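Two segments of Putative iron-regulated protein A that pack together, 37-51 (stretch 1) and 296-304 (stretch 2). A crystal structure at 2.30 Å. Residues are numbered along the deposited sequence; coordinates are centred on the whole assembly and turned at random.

Stretch 1 (37-51) ATFVDEVALPTYKDM
Stretch 2 (296-304) KNAYFGGRD

The strongest link is the salt bridge between Arg 303 and Asp 50: Arg 303 NH1 donates to Asp 50 OD2 at 2.9 Å with an N-H...acceptor angle of 165°, and the carboxylate oxygen lies at the guanidinium edge, near its plane. Asp 50 (chi1 t, chi2 43°) points its CB toward stretch 2; Arg 303 starts sideways and reaches across with chi1 m, chi2 t, chi3 p and chi4 175°. Over one guanidinium face sits Thr 47 OG1, 3.7 Å from Arg 303 NE, a contact rather than a hydrogen bond. Thr 47 OG1 (chi1 m) donates to Val 43 O at 2.7 Å and accepts from a water whose oxygen is 2.6 Å from Thr 47 OG1; the same water accepts from Asn 297 ND2 at 2.9 Å, bridging the stretches.

Stretch 1 is helical throughout. A wider pi-type turn spans 40-44, where Ala 44 N bonds Phe 39 O at 3.0 Å and Leu 45 N bonds Val 40 O at 3.1 Å; the helix kinks at Pro 46, whose nitrogen carries no proton to donate. Stretch 2 enters as a helix, then Gly 301 leaves helical geometry at phi/psi 79/28, a positive phi that favours glycine. Gly 302 is extended (-171/157), as is Arg 303 (-63/132), while Asp 304 turns at 65/14 and its N bonds Asn 297 OD1 (Asn 297 chi1 m) at 2.8 Å.

The closest backbone register is Glu 42 to Gly 302, CA to CA 5.2 Å. Here Val 43 (chi1 t) fills the junction: its CG2 lies 3.4 Å from Asn 297 O and 3.6 Å from Gly 302 N, while its CG1 is 4.1 Å from Asn 297 CB. Toward the N-terminal end of stretch 1, Thr 38 CG2 (chi1 m) rests 3.4 Å from Gly 301 O. Together the stretches bury 428 Å².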

# COMPACT_ATOMS: atom_id res chain seq x y z
N ALA A 37 -9.06 -7.27 17.97
CA ALA A 37 -9.09 -8.69 17.59
C ALA A 37 -9.65 -8.87 16.18
O ALA A 37 -9.03 -9.49 15.34
CB ALA A 37 -9.86 -9.56 18.62
N THR A 38 -10.80 -8.27 15.90
CA THR A 38 -11.42 -8.43 14.58
C THR A 38 -10.55 -7.79 13.48
O THR A 38 -10.46 -8.29 12.35
CB THR A 38 -12.76 -7.70 14.54
OG1 THR A 38 -13.64 -8.22 15.56
CG2 THR A 38 -13.36 -7.77 13.15
N PHE A 39 -9.90 -6.67 13.80
CA PHE A 39 -8.97 -6.07 12.85
C PHE A 39 -7.86 -7.08 12.49
O PHE A 39 -7.61 -7.33 11.31
CB PHE A 39 -8.34 -4.75 13.37
CG PHE A 39 -7.14 -4.34 12.57
CD1 PHE A 39 -7.30 -3.79 11.32
CD2 PHE A 39 -5.88 -4.61 13.03
CE1 PHE A 39 -6.20 -3.46 10.54
CE2 PHE A 39 -4.77 -4.29 12.27
CZ PHE A 39 -4.94 -3.72 11.02
N VAL A 40 -7.20 -7.66 13.51
CA VAL A 40 -6.08 -8.58 13.32
C VAL A 40 -6.52 -9.84 12.58
O VAL A 40 -5.80 -10.29 11.69
CB VAL A 40 -5.38 -8.98 14.64
CG1 VAL A 40 -4.34 -10.08 14.40
CG2 VAL A 40 -4.74 -7.75 15.30
N ASP A 41 -7.69 -10.40 12.91
CA ASP A 41 -8.11 -11.72 12.38
C ASP A 41 -8.90 -11.63 11.06
O ASP A 41 -8.86 -12.54 10.25
CB ASP A 41 -8.93 -12.50 13.41
CG ASP A 41 -8.11 -12.94 14.66
OD1 ASP A 41 -6.87 -13.16 14.56
OD2 ASP A 41 -8.72 -13.10 15.76
N GLU A 42 -9.59 -10.52 10.84
CA GLU A 42 -10.42 -10.36 9.66
C GLU A 42 -9.91 -9.30 8.64
O GLU A 42 -10.42 -9.27 7.50
CB GLU A 42 -11.86 -10.02 10.10
CG GLU A 42 -12.50 -11.05 11.06
CD GLU A 42 -12.60 -12.46 10.46
OE1 GLU A 42 -12.90 -12.62 9.24
OE2 GLU A 42 -12.43 -13.45 11.21
N VAL A 43 -8.96 -8.42 9.03
CA VAL A 43 -8.37 -7.46 8.09
C VAL A 43 -6.86 -7.75 7.82
O VAL A 43 -6.53 -8.17 6.72
CB VAL A 43 -8.63 -5.98 8.44
CG1 VAL A 43 -8.06 -5.11 7.34
CG2 VAL A 43 -10.11 -5.71 8.54
N ALA A 44 -5.99 -7.63 8.82
CA ALA A 44 -4.53 -7.82 8.65
C ALA A 44 -4.16 -9.22 8.16
O ALA A 44 -3.72 -9.37 7.03
CB ALA A 44 -3.78 -7.51 9.97
N LEU A 45 -4.30 -10.23 9.02
CA LEU A 45 -3.80 -11.56 8.72
C LEU A 45 -4.36 -12.09 7.38
O LEU A 45 -3.61 -12.61 6.58
CB LEU A 45 -4.05 -12.57 9.87
CG LEU A 45 -3.11 -12.59 11.08
CD1 LEU A 45 -3.60 -13.57 12.16
CD2 LEU A 45 -1.70 -12.96 10.67
N PRO A 46 -5.67 -11.92 7.10
CA PRO A 46 -6.16 -12.39 5.77
C PRO A 46 -5.64 -11.59 4.57
O PRO A 46 -5.36 -12.16 3.55
CB PRO A 46 -7.67 -12.25 5.88
CG PRO A 46 -7.96 -12.24 7.33
CD PRO A 46 -6.78 -11.58 7.99
N THR A 47 -5.44 -10.29 4.70
CA THR A 47 -4.89 -9.51 3.59
C THR A 47 -3.50 -10.05 3.26
O THR A 47 -3.14 -10.25 2.12
CB THR A 47 -4.84 -8.01 3.91
OG1 THR A 47 -6.17 -7.46 4.11
CG2 THR A 47 -4.14 -7.24 2.83
N TYR A 48 -2.73 -10.32 4.29
CA TYR A 48 -1.35 -10.75 4.12
C TYR A 48 -1.32 -12.19 3.63
O TYR A 48 -0.49 -12.55 2.84
CB TYR A 48 -0.62 -10.61 5.45
CG TYR A 48 -0.25 -9.19 5.87
CD1 TYR A 48 0.13 -8.24 4.95
CD2 TYR A 48 -0.21 -8.82 7.19
CE1 TYR A 48 0.50 -6.94 5.33
CE2 TYR A 48 0.15 -7.52 7.59
CZ TYR A 48 0.53 -6.59 6.65
OH TYR A 48 0.90 -5.30 7.01
N LYS A 49 -2.23 -13.02 4.10
CA LYS A 49 -2.32 -14.40 3.62
C LYS A 49 -2.66 -14.43 2.13
O LYS A 49 -2.15 -15.25 1.39
CB LYS A 49 -3.37 -15.18 4.46
CG LYS A 49 -3.89 -16.52 3.94
CD LYS A 49 -2.93 -17.69 4.17
CE LYS A 49 -3.59 -19.06 3.92
NZ LYS A 49 -4.69 -19.42 4.90
N ASP A 50 -3.55 -13.56 1.71
CA ASP A 50 -3.97 -13.48 0.31
C ASP A 50 -2.75 -13.00 -0.47
O ASP A 50 -2.49 -13.48 -1.56
CB ASP A 50 -5.15 -12.50 0.16
CG ASP A 50 -5.64 -12.29 -1.30
OD1 ASP A 50 -5.78 -13.28 -2.07
OD2 ASP A 50 -5.96 -11.11 -1.65
N MSE A 51 -2.03 -12.03 0.10
CA MSE A 51 -0.78 -11.59 -0.52
C MSE A 51 0.23 -12.78 -0.69
O MSE A 51 0.81 -12.93 -1.76
CB MSE A 51 -0.13 -10.46 0.28
CG MSE A 51 0.92 -9.67 -0.55
SE MSE A 51 1.75 -8.33 0.54
CE MSE A 51 3.21 -7.99 -0.75
N LYS A 296 -11.01 1.50 4.41
CA LYS A 296 -12.39 1.11 4.41
C LYS A 296 -12.56 -0.22 5.08
O LYS A 296 -13.41 -0.39 5.93
CB LYS A 296 -12.94 1.08 2.98
CG LYS A 296 -14.45 0.92 2.89
CD LYS A 296 -14.96 1.04 1.46
CE LYS A 296 -16.46 0.83 1.37
NZ LYS A 296 -16.92 0.75 -0.04
N ASN A 297 -11.71 -1.15 4.71
CA ASN A 297 -11.67 -2.48 5.33
C ASN A 297 -11.41 -2.37 6.79
O ASN A 297 -12.05 -3.07 7.58
CB ASN A 297 -10.54 -3.31 4.69
CG ASN A 297 -10.85 -3.75 3.26
OD1 ASN A 297 -12.00 -3.58 2.73
ND2 ASN A 297 -9.83 -4.32 2.61
N ALA A 298 -10.42 -1.53 7.14
CA ALA A 298 -10.03 -1.29 8.53
C ALA A 298 -11.20 -0.75 9.37
O ALA A 298 -11.35 -1.15 10.51
CB ALA A 298 -8.85 -0.30 8.64
N TYR A 299 -11.96 0.20 8.80
CA TYR A 299 -12.95 0.95 9.55
C TYR A 299 -14.18 0.07 9.77
O TYR A 299 -14.84 0.17 10.80
CB TYR A 299 -13.35 2.22 8.76
CG TYR A 299 -14.28 3.19 9.47
CD1 TYR A 299 -13.84 3.92 10.54
CD2 TYR A 299 -15.61 3.39 9.05
CE1 TYR A 299 -14.69 4.77 11.21
CE2 TYR A 299 -16.46 4.26 9.71
CZ TYR A 299 -15.98 4.95 10.79
OH TYR A 299 -16.78 5.84 11.50
N PHE A 300 -14.53 -0.73 8.76
CA PHE A 300 -15.72 -1.57 8.82
C PHE A 300 -15.39 -2.97 9.31
O PHE A 300 -16.27 -3.77 9.48
CB PHE A 300 -16.46 -1.62 7.45
CG PHE A 300 -17.04 -0.29 7.02
CD1 PHE A 300 -18.04 0.30 7.74
CD2 PHE A 300 -16.54 0.39 5.93
CE1 PHE A 300 -18.57 1.54 7.36
CE2 PHE A 300 -17.06 1.61 5.54
CZ PHE A 300 -18.07 2.19 6.27
N GLY A 301 -14.12 -3.29 9.51
CA GLY A 301 -13.78 -4.53 10.20
C GLY A 301 -13.85 -5.81 9.41
O GLY A 301 -14.05 -6.86 9.98
N GLY A 302 -13.64 -5.73 8.10
CA GLY A 302 -13.48 -6.92 7.26
C GLY A 302 -13.05 -6.54 5.84
O GLY A 302 -13.25 -5.41 5.42
N ARG A 303 -12.43 -7.45 5.11
CA ARG A 303 -12.14 -7.14 3.68
C ARG A 303 -13.43 -6.92 2.85
O ARG A 303 -14.40 -7.68 2.96
CB ARG A 303 -11.31 -8.23 3.05
CG ARG A 303 -10.03 -8.59 3.77
CD ARG A 303 -9.19 -9.44 2.84
NE ARG A 303 -8.70 -8.61 1.72
CZ ARG A 303 -7.86 -9.00 0.76
NH1 ARG A 303 -7.38 -10.21 0.74
NH2 ARG A 303 -7.50 -8.15 -0.19
N ASP A 304 -13.46 -5.84 2.07
CA ASP A 304 -14.56 -5.56 1.16
C ASP A 304 -15.89 -5.29 1.90
O ASP A 304 -16.94 -5.25 1.28
CB ASP A 304 -14.73 -6.69 0.11
CG ASP A 304 -13.59 -6.70 -0.98
OD1 ASP A 304 -12.91 -5.64 -1.21
OD2 ASP A 304 -13.40 -7.76 -1.65
O HOH W 1 -7.22 -5.13 3.43